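Local coordinates for hypothetical protein Cgl1923 (Corynebacterium glutamicum ATCC 13032, PDB 2P90) that is of unknown function but belongs to the PAC2 family, whose relatives include proteasome assembly chaperones, so a related role is possible, at residues Q33-A38 with C137-P142; V152-G157 with T198-H203. All blocks are in the same frame, centred on the assembly; numbering follows the deposited sequence.

Contact 1 of 2, residues Q33-A38 with C137-P142; sequences QGYADA and CLYAAP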
ATOM      1  N   GLN B  33      -0.852  -6.781  14.881  1.00 39.01           N
ATOM      2  CA  GLN B  33      -1.671  -7.432  13.880  1.00 40.73           C
ATOM      3  C   GLN B  33      -1.265  -6.882  12.487  1.00 39.85           C
ATOM      4  O   GLN B  33      -0.972  -5.697  12.336  1.00 39.75           O
ATOM      5  CB  GLN B  33      -3.149  -7.197  14.242  1.00 39.29           C
ATOM      6  CG  GLN B  33      -4.184  -7.987  13.426  1.00 43.79           C
ATOM      7  CD  GLN B  33      -5.656  -7.449  13.621  1.00 47.81           C
ATOM      8  OE1 GLN B  33      -5.968  -6.791  14.638  1.00 57.93           O
ATOM      9  NE2 GLN B  33      -6.549  -7.743  12.656  1.00 52.03           N
ATOM     10  N   GLY B  34      -1.162  -7.757  11.494  1.00 39.92           N
ATOM     11  CA  GLY B  34      -0.863  -7.330  10.136  1.00 39.95           C
ATOM     12  C   GLY B  34       0.293  -8.038   9.458  1.00 39.89           C
ATOM     13  O   GLY B  34       0.517  -7.879   8.244  1.00 40.53           O
ATOM     14  N   TYR B  35       1.009  -8.846  10.225  1.00 39.45           N
ATOM     15  CA  TYR B  35       2.180  -9.538   9.715  1.00 39.31           C
ATOM     16  C   TYR B  35       2.039 -11.057   9.725  1.00 39.93           C
ATOM     17  O   TYR B  35       2.026 -11.688   8.657  1.00 41.17           O
ATOM     18  CB  TYR B  35       3.430  -9.104  10.489  1.00 38.58           C
ATOM     19  CG  TYR B  35       4.650  -9.880  10.096  1.00 38.51           C
ATOM     20  CD1 TYR B  35       5.083  -9.906   8.751  1.00 36.98           C
ATOM     21  CD2 TYR B  35       5.363 -10.618  11.032  1.00 35.21           C
ATOM     22  CE1 TYR B  35       6.206 -10.611   8.360  1.00 35.61           C
ATOM     23  CE2 TYR B  35       6.501 -11.361  10.641  1.00 35.72           C
ATOM     24  CZ  TYR B  35       6.913 -11.337   9.309  1.00 37.38           C
ATOM     25  OH  TYR B  35       8.032 -12.046   8.912  1.00 39.03           O
ATOM     26  N   ALA B  36       1.962 -11.651  10.922  1.00 39.65           N
ATOM     27  CA  ALA B  36       1.889 -13.111  11.059  1.00 38.73           C
ATOM     28  C   ALA B  36       0.629 -13.482  11.842  1.00 38.70           C
ATOM     29  O   ALA B  36       0.644 -13.620  13.085  1.00 39.32           O
ATOM     30  CB  ALA B  36       3.139 -13.652  11.734  1.00 38.22           C
ATOM     31  N   ASP B  37      -0.468 -13.622  11.121  1.00 38.56           N
ATOM     32  CA  ASP B  37      -1.784 -13.724  11.770  1.00 39.49           C
ATOM     33  C   ASP B  37      -2.549 -15.045  11.539  1.00 38.77           C
ATOM     34  O   ASP B  37      -3.793 -15.050  11.616  1.00 37.72           O
ATOM     35  CB  ASP B  37      -2.660 -12.536  11.374  1.00 39.15           C
ATOM     36  CG  ASP B  37      -2.019 -11.188  11.739  1.00 42.22           C
ATOM     37  OD1 ASP B  37      -1.729 -10.929  12.953  1.00 43.42           O
ATOM     38  OD2 ASP B  37      -1.801 -10.397  10.791  1.00 41.98           O
ATOM     39  N   ALA B  38      -1.808 -16.126  11.262  1.00 38.40           N
ATOM     40  CA  ALA B  38      -2.414 -17.457  11.074  1.00 40.00           C
ATOM     41  C   ALA B  38      -3.328 -17.825  12.257  1.00 40.10           C
ATOM     42  O   ALA B  38      -2.935 -17.689  13.412  1.00 40.27           O
ATOM     43  CB  ALA B  38      -1.347 -18.513  10.872  1.00 39.59           C
ATOM     44  N   CYS B 137       7.818 -10.759  21.437  1.00 41.55           N
ATOM     45  CA  CYS B 137       7.004 -10.536  20.255  1.00 41.85           C
ATOM     46  C   CYS B 137       6.295 -11.792  19.775  1.00 41.04           C
ATOM     47  O   CYS B 137       6.879 -12.861  19.744  1.00 40.87           O
ATOM     48  CB  CYS B 137       7.881 -10.004  19.138  1.00 42.22           C
ATOM     49  SG  CYS B 137       8.681  -8.428  19.534  1.00 46.65           S
ATOM     50  N   LEU B 138       5.031 -11.654  19.396  1.00 40.44           N
ATOM     51  CA  LEU B 138       4.217 -12.800  19.030  1.00 40.13           C
ATOM     52  C   LEU B 138       3.976 -12.883  17.531  1.00 40.22           C
ATOM     53  O   LEU B 138       3.741 -11.860  16.891  1.00 40.26           O
ATOM     54  CB  LEU B 138       2.886 -12.737  19.759  1.00 40.02           C
ATOM     55  CG  LEU B 138       2.937 -12.532  21.274  1.00 39.33           C
ATOM     56  CD1 LEU B 138       1.505 -12.614  21.831  1.00 37.76           C
ATOM     57  CD2 LEU B 138       3.902 -13.524  21.995  1.00 36.72           C
ATOM     58  N   TYR B 139       4.040 -14.109  16.993  1.00 40.46           N
ATOM     59  CA  TYR B 139       3.898 -14.398  15.565  1.00 40.03           C
ATOM     60  C   TYR B 139       3.052 -15.658  15.462  1.00 40.29           C
ATOM     61  O   TYR B 139       3.160 -16.518  16.321  1.00 41.76           O
ATOM     62  CB  TYR B 139       5.258 -14.683  14.942  1.00 39.60           C
ATOM     63  CG  TYR B 139       6.273 -13.585  15.165  1.00 41.64           C
ATOM     64  CD1 TYR B 139       6.410 -12.561  14.226  1.00 40.83           C
ATOM     65  CD2 TYR B 139       7.096 -13.561  16.314  1.00 40.95           C
ATOM     66  CE1 TYR B 139       7.300 -11.546  14.415  1.00 43.02           C
ATOM     67  CE2 TYR B 139       8.015 -12.529  16.510  1.00 40.40           C
ATOM     68  CZ  TYR B 139       8.100 -11.522  15.549  1.00 41.50           C
ATOM     69  OH  TYR B 139       8.970 -10.470  15.657  1.00 40.13           O
ATOM     70  N   ALA B 140       2.178 -15.751  14.462  1.00 39.73           N
ATOM     71  CA  ALA B 140       1.480 -17.002  14.148  1.00 39.08           C
ATOM     72  C   ALA B 140       1.728 -17.320  12.676  1.00 40.26           C
ATOM     73  O   ALA B 140       1.369 -16.524  11.761  1.00 39.17           O
ATOM     74  CB  ALA B 140       0.010 -16.900  14.443  1.00 38.04           C
ATOM     75  N   ALA B 141       2.363 -18.473  12.437  1.00 40.47           N
ATOM     76  CA  ALA B 141       2.718 -18.869  11.062  1.00 40.70           C
ATOM     77  C   ALA B 141       1.926 -20.051  10.601  1.00 40.76           C
ATOM     78  O   ALA B 141       1.744 -20.986  11.369  1.00 40.65           O
ATOM     79  CB  ALA B 141       4.254 -19.156  10.924  1.00 39.92           C
ATOM     80  N   PRO B 142       1.493 -20.038   9.322  1.00 42.20           N
ATOM     81  CA  PRO B 142       0.839 -21.232   8.797  1.00 42.87           C
ATOM     82  C   PRO B 142       1.919 -22.275   8.566  1.00 43.92           C
ATOM     83  O   PRO B 142       2.949 -21.959   7.954  1.00 43.84           O
ATOM     84  CB  PRO B 142       0.239 -20.770   7.463  1.00 43.08           C
ATOM     85  CG  PRO B 142       1.037 -19.536   7.060  1.00 43.54           C
ATOM     86  CD  PRO B 142       1.655 -18.971   8.308  1.00 41.63           C
TER
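At the end of strand 27-33, in the central mixed beta-sheet of this alpha/beta fold, the loop toward helix 41-52 meets the neighbouring strand 134-143, where Asp-37 forms a single backbone bridge with Ala-140 through bonds made by Ala-36 and Ala-38. Both polar backbone atoms of Ala-140 take part: its N donates to Ala-36 O at 3.0 Å, and its O receives Ala-38 N at 3.2 Å. In each bond the donor lies well above the acceptor's carbonyl plane, by 49° and 55°, which goes with an isolated bridge between segments whose directions differ. Next to the bridge two tyrosine rings meet edge to edge, Tyr-35 CE2 lying 3.8 Å from Tyr-139 CD1. Tyr-35 reaches this place with CG anti to its backbone N (chi1 175°). The Tyr-139 hydroxyl is hydrogen-bonded to both Glu-184 and Ser-180 of helix 179-189, which ties the far end of its ring to that helix. Asp-37 directs its CB away from the strand and braces the loop from within: OD2 accepts Gly-34 N at 2.8 Å through its syn lone pair. Gly-34 O in turn is bound by Arg-70 of a neighbouring subunit. Beyond the bridge Ala-140 CB packs against Ala-38 O at 3.2 Å, and Ala-38 CB lies 3.6 Å from Pro-142 N and 4.0 Å from Pro-142 CD.

Contact 2 of 2, residues V152-G157 with T198-H203; sequences VVTAHG and TVHVPH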
ATOM      1  N   VAL B 152       2.580 -26.345  18.459  1.00 49.11           N
ATOM      2  CA  VAL B 152       3.956 -26.040  18.781  1.00 49.96           C
ATOM      3  C   VAL B 152       4.265 -24.527  18.697  1.00 50.60           C
ATOM      4  O   VAL B 152       3.655 -23.792  17.905  1.00 50.78           O
ATOM      5  CB  VAL B 152       4.883 -26.823  17.852  1.00 49.88           C
ATOM      6  CG1 VAL B 152       6.297 -26.243  17.871  1.00 49.98           C
ATOM      7  CG2 VAL B 152       4.866 -28.301  18.250  1.00 50.18           C
ATOM      8  N   VAL B 153       5.193 -24.091  19.546  1.00 50.38           N
ATOM      9  CA  VAL B 153       5.750 -22.755  19.534  1.00 50.57           C
ATOM     10  C   VAL B 153       7.281 -22.842  19.427  1.00 50.25           C
ATOM     11  O   VAL B 153       7.938 -23.553  20.190  1.00 49.49           O
ATOM     12  CB  VAL B 153       5.330 -21.959  20.803  1.00 51.01           C
ATOM     13  CG1 VAL B 153       6.243 -20.730  21.038  1.00 52.87           C
ATOM     14  CG2 VAL B 153       3.918 -21.490  20.668  1.00 51.05           C
ATOM     15  N   THR B 154       7.843 -22.126  18.462  1.00 49.91           N
ATOM     16  CA  THR B 154       9.299 -22.013  18.368  1.00 49.67           C
ATOM     17  C   THR B 154       9.749 -20.613  18.806  1.00 48.86           C
ATOM     18  O   THR B 154       8.960 -19.677  18.783  1.00 49.06           O
ATOM     19  CB  THR B 154       9.821 -22.370  16.966  1.00 49.21           C
ATOM     20  OG1 THR B 154       9.114 -21.619  16.003  1.00 50.24           O
ATOM     21  CG2 THR B 154       9.599 -23.839  16.665  1.00 50.78           C
ATOM     22  N   ALA B 155      10.999 -20.479  19.227  1.00 48.29           N
ATOM     23  CA  ALA B 155      11.493 -19.214  19.753  1.00 48.44           C
ATOM     24  C   ALA B 155      12.823 -18.802  19.130  1.00 49.00           C
ATOM     25  O   ALA B 155      13.618 -19.672  18.690  1.00 49.12           O
ATOM     26  CB  ALA B 155      11.577 -19.233  21.292  1.00 47.95           C
ATOM     27  N   HIS B 156      13.011 -17.476  19.021  1.00 48.53           N
ATOM     28  CA  HIS B 156      14.288 -16.873  18.673  1.00 48.24           C
ATOM     29  C   HIS B 156      14.535 -15.658  19.548  1.00 48.11           C
ATOM     30  O   HIS B 156      13.604 -15.093  20.118  1.00 48.25           O
ATOM     31  CB  HIS B 156      14.399 -16.547  17.179  1.00 48.63           C
ATOM     32  CG  HIS B 156      13.350 -15.601  16.670  1.00 50.18           C
ATOM     33  ND1 HIS B 156      13.380 -14.242  16.921  1.00 51.52           N
ATOM     34  CD2 HIS B 156      12.256 -15.819  15.901  1.00 49.50           C
ATOM     35  CE1 HIS B 156      12.331 -13.674  16.348  1.00 51.79           C
ATOM     36  NE2 HIS B 156      11.628 -14.612  15.735  1.00 50.93           N
ATOM     37  N   GLY B 157      15.789 -15.255  19.662  1.00 48.19           N
ATOM     38  CA  GLY B 157      16.154 -14.177  20.560  1.00 49.48           C
ATOM     39  C   GLY B 157      17.252 -14.590  21.544  1.00 50.94           C
ATOM     40  O   GLY B 157      17.968 -15.573  21.313  1.00 50.44           O
ATOM     41  N   THR B 198       6.801 -17.855  17.874  1.00 41.49           N
ATOM     42  CA  THR B 198       5.919 -18.203  16.800  1.00 42.09           C
ATOM     43  C   THR B 198       5.163 -19.502  17.128  1.00 42.75           C
ATOM     44  O   THR B 198       5.760 -20.534  17.441  1.00 42.56           O
ATOM     45  CB  THR B 198       6.747 -18.394  15.507  1.00 41.89           C
ATOM     46  OG1 THR B 198       7.612 -17.265  15.348  1.00 42.08           O
ATOM     47  CG2 THR B 198       5.850 -18.561  14.290  1.00 40.58           C
ATOM     48  N   VAL B 199       3.851 -19.446  17.019  1.00 43.12           N
ATOM     49  CA  VAL B 199       3.024 -20.622  17.173  1.00 43.78           C
ATOM     50  C   VAL B 199       2.776 -21.146  15.750  1.00 44.54           C
ATOM     51  O   VAL B 199       2.664 -20.347  14.806  1.00 45.01           O
ATOM     52  CB  VAL B 199       1.717 -20.252  17.949  1.00 43.71           C
ATOM     53  CG1 VAL B 199       0.826 -19.291  17.133  1.00 42.34           C
ATOM     54  CG2 VAL B 199       0.937 -21.481  18.365  1.00 44.52           C
ATOM     55  N   HIS B 200       2.722 -22.469  15.593  1.00 44.85           N
ATOM     56  CA  HIS B 200       2.583 -23.104  14.286  1.00 46.07           C
ATOM     57  C   HIS B 200       1.157 -23.531  14.093  1.00 45.98           C
ATOM     58  O   HIS B 200       0.629 -24.261  14.924  1.00 47.33           O
ATOM     59  CB  HIS B 200       3.480 -24.335  14.194  1.00 46.87           C
ATOM     60  CG  HIS B 200       4.938 -24.010  14.243  1.00 50.32           C
ATOM     61  ND1 HIS B 200       5.895 -24.769  13.603  1.00 54.20           N
ATOM     62  CD2 HIS B 200       5.601 -22.987  14.830  1.00 51.19           C
ATOM     63  CE1 HIS B 200       7.087 -24.245  13.820  1.00 53.88           C
ATOM     64  NE2 HIS B 200       6.933 -23.152  14.549  1.00 53.84           N
ATOM     65  N   VAL B 201       0.519 -23.066  13.018  1.00 44.81           N
ATOM     66  CA  VAL B 201      -0.895 -23.288  12.832  1.00 43.90           C
ATOM     67  C   VAL B 201      -1.050 -24.111  11.557  1.00 44.09           C
ATOM     68  O   VAL B 201      -0.380 -23.803  10.577  1.00 43.75           O
ATOM     69  CB  VAL B 201      -1.629 -21.915  12.710  1.00 44.18           C
ATOM     70  CG1 VAL B 201      -3.138 -22.088  12.436  1.00 42.37           C
ATOM     71  CG2 VAL B 201      -1.343 -21.017  13.954  1.00 42.80           C
ATOM     72  N   PRO B 202      -1.900 -25.178  11.571  1.00 44.35           N
ATOM     73  CA  PRO B 202      -2.124 -25.956  10.348  1.00 44.99           C
ATOM     74  C   PRO B 202      -2.438 -24.994   9.218  1.00 45.75           C
ATOM     75  O   PRO B 202      -3.294 -24.147   9.382  1.00 46.11           O
ATOM     76  CB  PRO B 202      -3.348 -26.815  10.692  1.00 44.23           C
ATOM     77  CG  PRO B 202      -3.300 -26.952  12.144  1.00 43.50           C
ATOM     78  CD  PRO B 202      -2.673 -25.731  12.706  1.00 43.99           C
ATOM     79  N   HIS B 203      -1.729 -25.100   8.101  1.00 46.73           N
ATOM     80  CA  HIS B 203      -1.882 -24.131   7.027  1.00 48.05           C
ATOM     81  C   HIS B 203      -3.306 -24.113   6.501  1.00 48.45           C
ATOM     82  O   HIS B 203      -3.805 -23.053   6.110  1.00 49.01           O
ATOM     83  CB  HIS B 203      -0.885 -24.388   5.877  1.00 48.17           C
ATOM     84  CG  HIS B 203      -1.135 -25.666   5.148  1.00 50.25           C
ATOM     85  ND1 HIS B 203      -0.850 -26.900   5.692  1.00 54.34           N
ATOM     86  CD2 HIS B 203      -1.681 -25.908   3.932  1.00 52.04           C
ATOM     87  CE1 HIS B 203      -1.204 -27.850   4.838  1.00 54.86           C
ATOM     88  NE2 HIS B 203      -1.713 -27.273   3.764  1.00 53.23           N
TER
HETATM   89  O   HOH W   1       1.920 -27.070  15.763  1.00 54.11           O
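The His-200 imidazole has Val-152 CG1 over one face, 4.5 Å from His-200 CG, and Thr-154 OG1 at its edge, in the ring plane, 3.0 Å from His-200 NE2. That in-plane hydrogen bond could run either way. It joins side chains of the antiparallel pair formed by strand 153-157, an outermost strand of the chain's mixed sheet, and strand 194-202, whose directions differ by 148°. Thr-154 carries OG1 between its backbone N and carbonyl carbon (chi1 52°), while Thr-154 CG2 lies beside His-200 NE2 and CE1. Thr-154 and Thr-198 form the hydrogen-bonded pair: Thr-154 N donates to Thr-198 O at 2.8 Å, and Thr-198 N to Thr-154 O at 3.0 Å with an N-H...O angle of 166°. The next bond, from His-200 N to Val-152 O at 2.8 Å, lies nearly along the C=O axis. Between these bonds Val-153 and Val-199, the non-hydrogen-bonded pair, share the sheet face opposite Thr-154 and Thr-198, where helix 211-225 covers them; Val-153 CG2 sits 3.7 Å from Val-199 CB. Midway along the edge strand, Ala-155 O accepts a hydrogen bond from Asn-81 of a neighbouring subunit. At Val-152 a water bridges the strands, accepting from Val-152 N at 2.9 Å and donating to His-200 O at 3.2 Å.

Overall arrangement
Contact 1 closes before contact 2 opens along the chain, yet their centres are only about 9 Å apart because both reach the same mixed sheet. Strand 134-143 of contact 1 is the parallel neighbour of strand 194-202 in contact 2, joined to it by probable hydrogen bonds from Ala-141 N to Val-199 O and from Val-201 N to Ala-141 O. From loop 33-38 the order runs across strands 134-143 and 194-202 to strand 153-157, the outermost strand at this end of the sheet within this chain. Helix 179-189 meets Tyr-139 in one contact and His-156 in the other. Both contacts also touch the second subunit, so both lie beside a subunit interface.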